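Glycosyl hydrolase, family 31/fibronectin type III domain protein (PDB 4LQR) probably binds carbohydrate through an F5/8 type C domain, a calcium-binding beta-sandwich module of a family 31 glycoside hydrolase. Local coordinates at residues Asn49-Ser54 with Ser158-Val163; Thr67-Lys72 with Ala138-Phe143. All coordinates share one frame; numbering follows the deposited sequence.

Contact 1: Asn49-Ser54 with Ser158-Val163; sequences NTIWHS and SAAELV. With CA (calcium ion), chain B.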
# COMPACT_ATOMS: atom_id res chain seq x y z
N ASN A 49 -3.45 -7.98 11.26
CA ASN A 49 -4.23 -9.16 10.99
C ASN A 49 -5.34 -8.94 9.99
O ASN A 49 -5.94 -9.93 9.57
CB ASN A 49 -4.75 -9.80 12.31
CG ASN A 49 -3.60 -9.88 13.38
OD1 ASN A 49 -2.75 -10.80 13.36
ND2 ASN A 49 -3.52 -8.82 14.24
N THR A 50 -5.68 -7.70 9.67
CA THR A 50 -6.78 -7.43 8.71
C THR A 50 -6.12 -6.90 7.44
O THR A 50 -5.06 -6.22 7.53
CB THR A 50 -7.71 -6.31 9.21
OG1 THR A 50 -6.95 -5.10 9.36
CG2 THR A 50 -8.36 -6.70 10.59
N ILE A 51 -6.72 -7.23 6.29
CA ILE A 51 -6.18 -6.85 4.99
C ILE A 51 -7.26 -6.21 4.14
O ILE A 51 -8.47 -6.49 4.27
CB ILE A 51 -5.59 -8.05 4.20
CG1 ILE A 51 -6.68 -9.03 3.76
CG2 ILE A 51 -4.55 -8.77 5.13
CD1 ILE A 51 -6.08 -10.16 2.96
N TRP A 52 -6.77 -5.34 3.25
CA TRP A 52 -7.56 -5.05 2.00
C TRP A 52 -7.16 -6.10 0.99
O TRP A 52 -5.98 -6.47 0.86
CB TRP A 52 -7.15 -3.66 1.47
CG TRP A 52 -7.67 -3.43 0.04
CD1 TRP A 52 -8.97 -3.54 -0.41
CD2 TRP A 52 -6.87 -3.04 -1.10
NE1 TRP A 52 -9.01 -3.28 -1.82
CE2 TRP A 52 -7.71 -3.03 -2.22
CE3 TRP A 52 -5.48 -2.88 -1.28
CZ2 TRP A 52 -7.25 -2.72 -3.50
CZ3 TRP A 52 -5.02 -2.51 -2.56
CH2 TRP A 52 -5.89 -2.41 -3.64
N HIS A 53 -8.17 -6.59 0.25
CA HIS A 53 -7.91 -7.50 -0.88
C HIS A 53 -8.80 -7.08 -1.99
O HIS A 53 -9.99 -6.89 -1.81
CB HIS A 53 -8.24 -8.97 -0.49
CG HIS A 53 -7.64 -10.01 -1.36
ND1 HIS A 53 -7.97 -10.18 -2.69
CD2 HIS A 53 -6.81 -11.06 -1.05
CE1 HIS A 53 -7.37 -11.27 -3.16
NE2 HIS A 53 -6.62 -11.79 -2.19
N SER A 54 -8.21 -6.91 -3.19
CA SER A 54 -9.06 -6.52 -4.35
C SER A 54 -9.82 -7.75 -4.85
O SER A 54 -9.59 -8.87 -4.41
CB SER A 54 -8.20 -5.86 -5.45
OG SER A 54 -7.33 -6.79 -6.09
N SER A 158 -3.33 -7.35 -2.35
CA SER A 158 -3.73 -7.24 -0.95
C SER A 158 -2.73 -6.39 -0.24
O SER A 158 -1.62 -6.18 -0.75
CB SER A 158 -3.92 -8.65 -0.25
OG SER A 158 -2.66 -9.38 -0.32
N ALA A 159 -3.13 -5.92 0.97
CA ALA A 159 -2.18 -5.19 1.83
C ALA A 159 -2.68 -5.38 3.25
O ALA A 159 -3.85 -5.04 3.50
CB ALA A 159 -2.14 -3.68 1.49
N ALA A 160 -1.77 -5.76 4.17
CA ALA A 160 -2.18 -5.86 5.57
C ALA A 160 -2.13 -4.48 6.23
O ALA A 160 -3.01 -4.15 6.99
CB ALA A 160 -1.30 -6.86 6.33
N GLU A 161 -1.10 -3.68 5.92
CA GLU A 161 -0.99 -2.31 6.41
C GLU A 161 -0.19 -1.49 5.45
O GLU A 161 0.76 -1.98 4.82
CB GLU A 161 -0.20 -2.32 7.77
CG GLU A 161 -1.14 -2.69 8.96
CD GLU A 161 -2.35 -1.75 9.12
OE1 GLU A 161 -2.14 -0.50 9.32
OE2 GLU A 161 -3.52 -2.13 9.06
N LEU A 162 -0.50 -0.20 5.45
CA LEU A 162 0.31 0.85 4.81
C LEU A 162 0.63 1.82 5.92
O LEU A 162 -0.27 2.46 6.47
CB LEU A 162 -0.42 1.55 3.64
CG LEU A 162 -0.91 0.65 2.53
CD1 LEU A 162 -1.69 1.52 1.56
CD2 LEU A 162 0.27 -0.02 1.83
N VAL A 163 1.91 1.86 6.30
CA VAL A 163 2.30 2.80 7.44
C VAL A 163 2.89 4.05 6.82
O VAL A 163 3.71 3.94 5.91
CB VAL A 163 3.40 2.11 8.26
CG1 VAL A 163 3.88 3.03 9.43
CG2 VAL A 163 2.86 0.82 8.91
CA CA B . -4.84 -4.00 8.52

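Contact 2: Thr67-Lys72 with Ala138-Phe143; sequences TIKLDK and AQYLRF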
# COMPACT_ATOMS: atom_id res chain seq x y z
N THR A 67 -6.67 4.48 -2.34
CA THR A 67 -6.40 5.90 -2.06
C THR A 67 -6.67 6.18 -0.61
O THR A 67 -7.74 5.88 -0.11
CB THR A 67 -7.23 6.78 -3.00
OG1 THR A 67 -6.85 6.40 -4.33
CG2 THR A 67 -6.88 8.22 -2.78
N ILE A 68 -5.64 6.70 0.05
CA ILE A 68 -5.72 7.03 1.47
C ILE A 68 -5.74 8.56 1.67
O ILE A 68 -4.92 9.29 1.07
CB ILE A 68 -4.43 6.51 2.16
CG1 ILE A 68 -4.17 5.01 1.85
CG2 ILE A 68 -4.45 6.79 3.68
CD1 ILE A 68 -5.39 4.12 2.17
N LYS A 69 -6.69 9.04 2.47
CA LYS A 69 -6.78 10.47 2.88
C LYS A 69 -6.19 10.62 4.26
O LYS A 69 -6.59 9.87 5.17
CB LYS A 69 -8.23 10.87 2.92
CG LYS A 69 -8.36 12.36 3.38
CD LYS A 69 -9.84 12.72 3.45
CE LYS A 69 -9.88 14.16 3.96
NZ LYS A 69 -11.32 14.67 4.02
N LEU A 70 -5.28 11.54 4.44
CA LEU A 70 -4.74 11.80 5.83
C LEU A 70 -5.55 12.92 6.48
O LEU A 70 -6.36 13.56 5.82
CB LEU A 70 -3.30 12.32 5.68
CG LEU A 70 -2.40 11.30 4.91
CD1 LEU A 70 -0.98 11.83 4.91
CD2 LEU A 70 -2.41 9.91 5.47
N ASP A 71 -5.36 13.13 7.78
CA ASP A 71 -6.21 14.11 8.45
C ASP A 71 -5.88 15.59 8.13
O ASP A 71 -6.71 16.44 8.42
CB ASP A 71 -6.11 13.82 9.97
CG ASP A 71 -4.70 14.06 10.49
OD1 ASP A 71 -3.73 13.45 10.07
OD2 ASP A 71 -4.52 14.86 11.50
N LYS A 72 -4.71 15.80 7.54
CA LYS A 72 -4.22 17.15 7.14
C LYS A 72 -3.10 16.89 6.17
O LYS A 72 -2.74 15.72 5.94
CB LYS A 72 -3.70 18.03 8.32
CG LYS A 72 -2.59 17.34 9.10
CD LYS A 72 -2.07 18.33 10.14
CE LYS A 72 -0.92 17.61 10.79
NZ LYS A 72 -0.33 18.45 11.87
N ALA A 138 1.53 16.58 1.06
CA ALA A 138 0.36 15.85 0.51
C ALA A 138 -0.65 15.55 1.56
O ALA A 138 -0.27 15.37 2.74
CB ALA A 138 0.83 14.50 -0.06
N GLN A 139 -1.92 15.46 1.15
CA GLN A 139 -2.94 14.94 2.13
C GLN A 139 -3.54 13.63 1.58
O GLN A 139 -4.28 12.96 2.31
CB GLN A 139 -4.00 16.02 2.39
CG GLN A 139 -5.06 15.51 3.41
CD GLN A 139 -5.95 16.63 3.94
OE1 GLN A 139 -5.85 17.80 3.52
NE2 GLN A 139 -6.86 16.27 4.83
N TYR A 140 -3.26 13.29 0.33
CA TYR A 140 -3.79 12.06 -0.25
C TYR A 140 -2.66 11.28 -0.89
O TYR A 140 -1.77 11.86 -1.50
CB TYR A 140 -4.87 12.33 -1.36
CG TYR A 140 -6.11 13.08 -0.87
CD1 TYR A 140 -6.09 14.47 -0.70
CD2 TYR A 140 -7.29 12.36 -0.53
CE1 TYR A 140 -7.25 15.14 -0.21
CE2 TYR A 140 -8.39 13.00 -0.05
CZ TYR A 140 -8.33 14.36 0.10
OH TYR A 140 -9.50 15.05 0.58
N LEU A 141 -2.73 9.94 -0.76
CA LEU A 141 -1.72 9.13 -1.42
C LEU A 141 -2.45 7.98 -2.07
O LEU A 141 -3.23 7.30 -1.39
CB LEU A 141 -0.67 8.63 -0.36
CG LEU A 141 0.46 7.74 -1.00
CD1 LEU A 141 1.76 7.92 -0.18
CD2 LEU A 141 0.14 6.23 -1.09
N ARG A 142 -2.15 7.71 -3.33
CA ARG A 142 -2.73 6.55 -4.08
C ARG A 142 -1.62 5.57 -4.27
O ARG A 142 -0.61 5.87 -4.89
CB ARG A 142 -3.35 7.05 -5.39
CG ARG A 142 -4.02 5.92 -6.19
CD ARG A 142 -5.06 6.51 -7.18
NE ARG A 142 -4.44 7.42 -8.15
CZ ARG A 142 -5.15 8.25 -8.88
NH1 ARG A 142 -6.47 8.37 -8.69
NH2 ARG A 142 -4.48 8.95 -9.86
N PHE A 143 -1.89 4.35 -3.83
CA PHE A 143 -0.95 3.27 -4.01
C PHE A 143 -1.55 2.33 -5.05
O PHE A 143 -2.69 1.86 -4.87
CB PHE A 143 -0.87 2.51 -2.64
CG PHE A 143 0.03 1.26 -2.69
CD1 PHE A 143 1.39 1.36 -2.50
CD2 PHE A 143 -0.56 0.01 -2.81
CE1 PHE A 143 2.19 0.19 -2.50
CE2 PHE A 143 0.28 -1.17 -2.83
CZ PHE A 143 1.64 -1.03 -2.62
O HOH W 1 -8.27 7.52 -6.45
O HOH W 2 -12.12 14.21 1.01

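Contact 1: Asn49-Ser54 with Ser158-Val163
Ser158, Trp52 and Ala159 bury the most surface where Asn49-Ser54 runs antiparallel to Ser158-Val163. Trp52 and Ala159 form the hydrogen-bonded pair: Trp52 N donates to Ala159 O at 2.9 Å, and Ala159 N returns a bond of the same length to Trp52 O. The methyl of Ala159 sits at the edge of the Trp52 ring, near its plane, with CB 4.4 Å from CE3. The Trp52 side chain also touches Val64 and Ile66 of strand 64-70, and Trp52 NE1 is hydrogen-bonded to Ser33.

Ser158 and His53 follow as the non-hydrogen-bonded pair, with side chains on the opposite face. Ser158 CB lies 3.2 Å from Trp52 O and meets His53 CD2 at 3.8 Å, obliquely to the ring. The Ser158 hydroxyl is hydrogen-bonded to Asn89. His53 ND1 is held by Ser54 O, 2.7 Å away and within the ring plane.

Strand 52-53 is an edge strand of the four-stranded sheet in this F5/8 type C fold, and a calcium ion ties Thr50, just ahead of that strand, to Ala160 and Glu161 of the partner segment. Thr50 chelates the ion through both O and OG1. Its chi1 of 61° sets OG1 between the backbone N and the carbonyl carbon. From the other segment come Ala160 O, 2.4 Å from the calcium ion, and Glu161 OE2, its chain bent at chi2 (-58°). Asn42 O, Asp45 OD1 and Asp47 O complete the site. Ala160 and Glu161 both face Leu82 in a classic beta bulge. Ile51 follows Thr50, and its CG2 packs 4.0 Å from Ala160 CB.

Contact 2: Thr67-Lys72 with Ala138-Phe143
Gln139 carries CG opposite its own backbone N (chi1 -179°) and stays extended beyond it, which lays the amide against the turn at Leu70-Lys72. Tyr140 takes a different first torsion: at chi1 -61° its CG is anti to the carbonyl carbon, beside the backbone N, and the ring comes alongside the extended chain of Lys69.

Gln139 buries more surface here than any other residue. Its NE2 donates to Leu70 O at 2.9 Å. Leu70 O lies close to the amide plane, although the donor is tilted 35° from the carbonyl plane. Gln139 O in turn accepts from Leu70 N at 2.7 Å. Gln139 thus grips Leu70 through both backbone and side chain. Its CG also touches Lys72 O.

These are neighbouring antiparallel strands, 64-70 and 140-148, inside the five-stranded sheet of the beta sandwich. Ile68 and Leu141 form the hydrogen-bonded pair, joined by two backbone bonds of 2.9 Å, Ile68 N to Leu141 O and Leu141 N to Ile68 O. Their side chains point toward the interior, where Leu141 meets Ile79 of the other sheet. Gln139 and Tyr140 both face Ser100, a classic beta bulge where the chain turns from strand 129-138 into strand 140-148.

Thr67, Lys69, Tyr140 and Arg142 share the other face. Lys69 CG approaches Tyr140 CE2 to 3.5 Å, obliquely to the ring. A water links the ends of these two side chains, accepting from Lys69 NZ and lying 2.8 Å from Tyr140 OH. Thr67 OG1 rests 3.4 Å from Arg142 CD, and a second water bridges this hydroxyl to Arg142 NH1. Arg142 also forms a salt bridge with Glu98 and a cation-pi contact with Trp106.

The centres of the two contacts lie about 16 Å apart, one in each sheet of the sandwich. Contact 1 pairs strands 52-53 and 158-166 of the four-stranded sheet. Contact 2 pairs strands 64-70 and 140-148 of the five-stranded sheet. In sequence the segments come in the order 49-54, 67-72, 138-143, 158-163, so contact 2 falls wholly between the two halves of contact 1. Strands 52-53 and 64-70 are consecutive, as are 140-148 and 158-166, and each step crosses between sheets. The contacts meet through Leu162 CD1 and Ile68 CG1, 4.3 Å apart, so packing links the calcium-bound strand to the facing sheet.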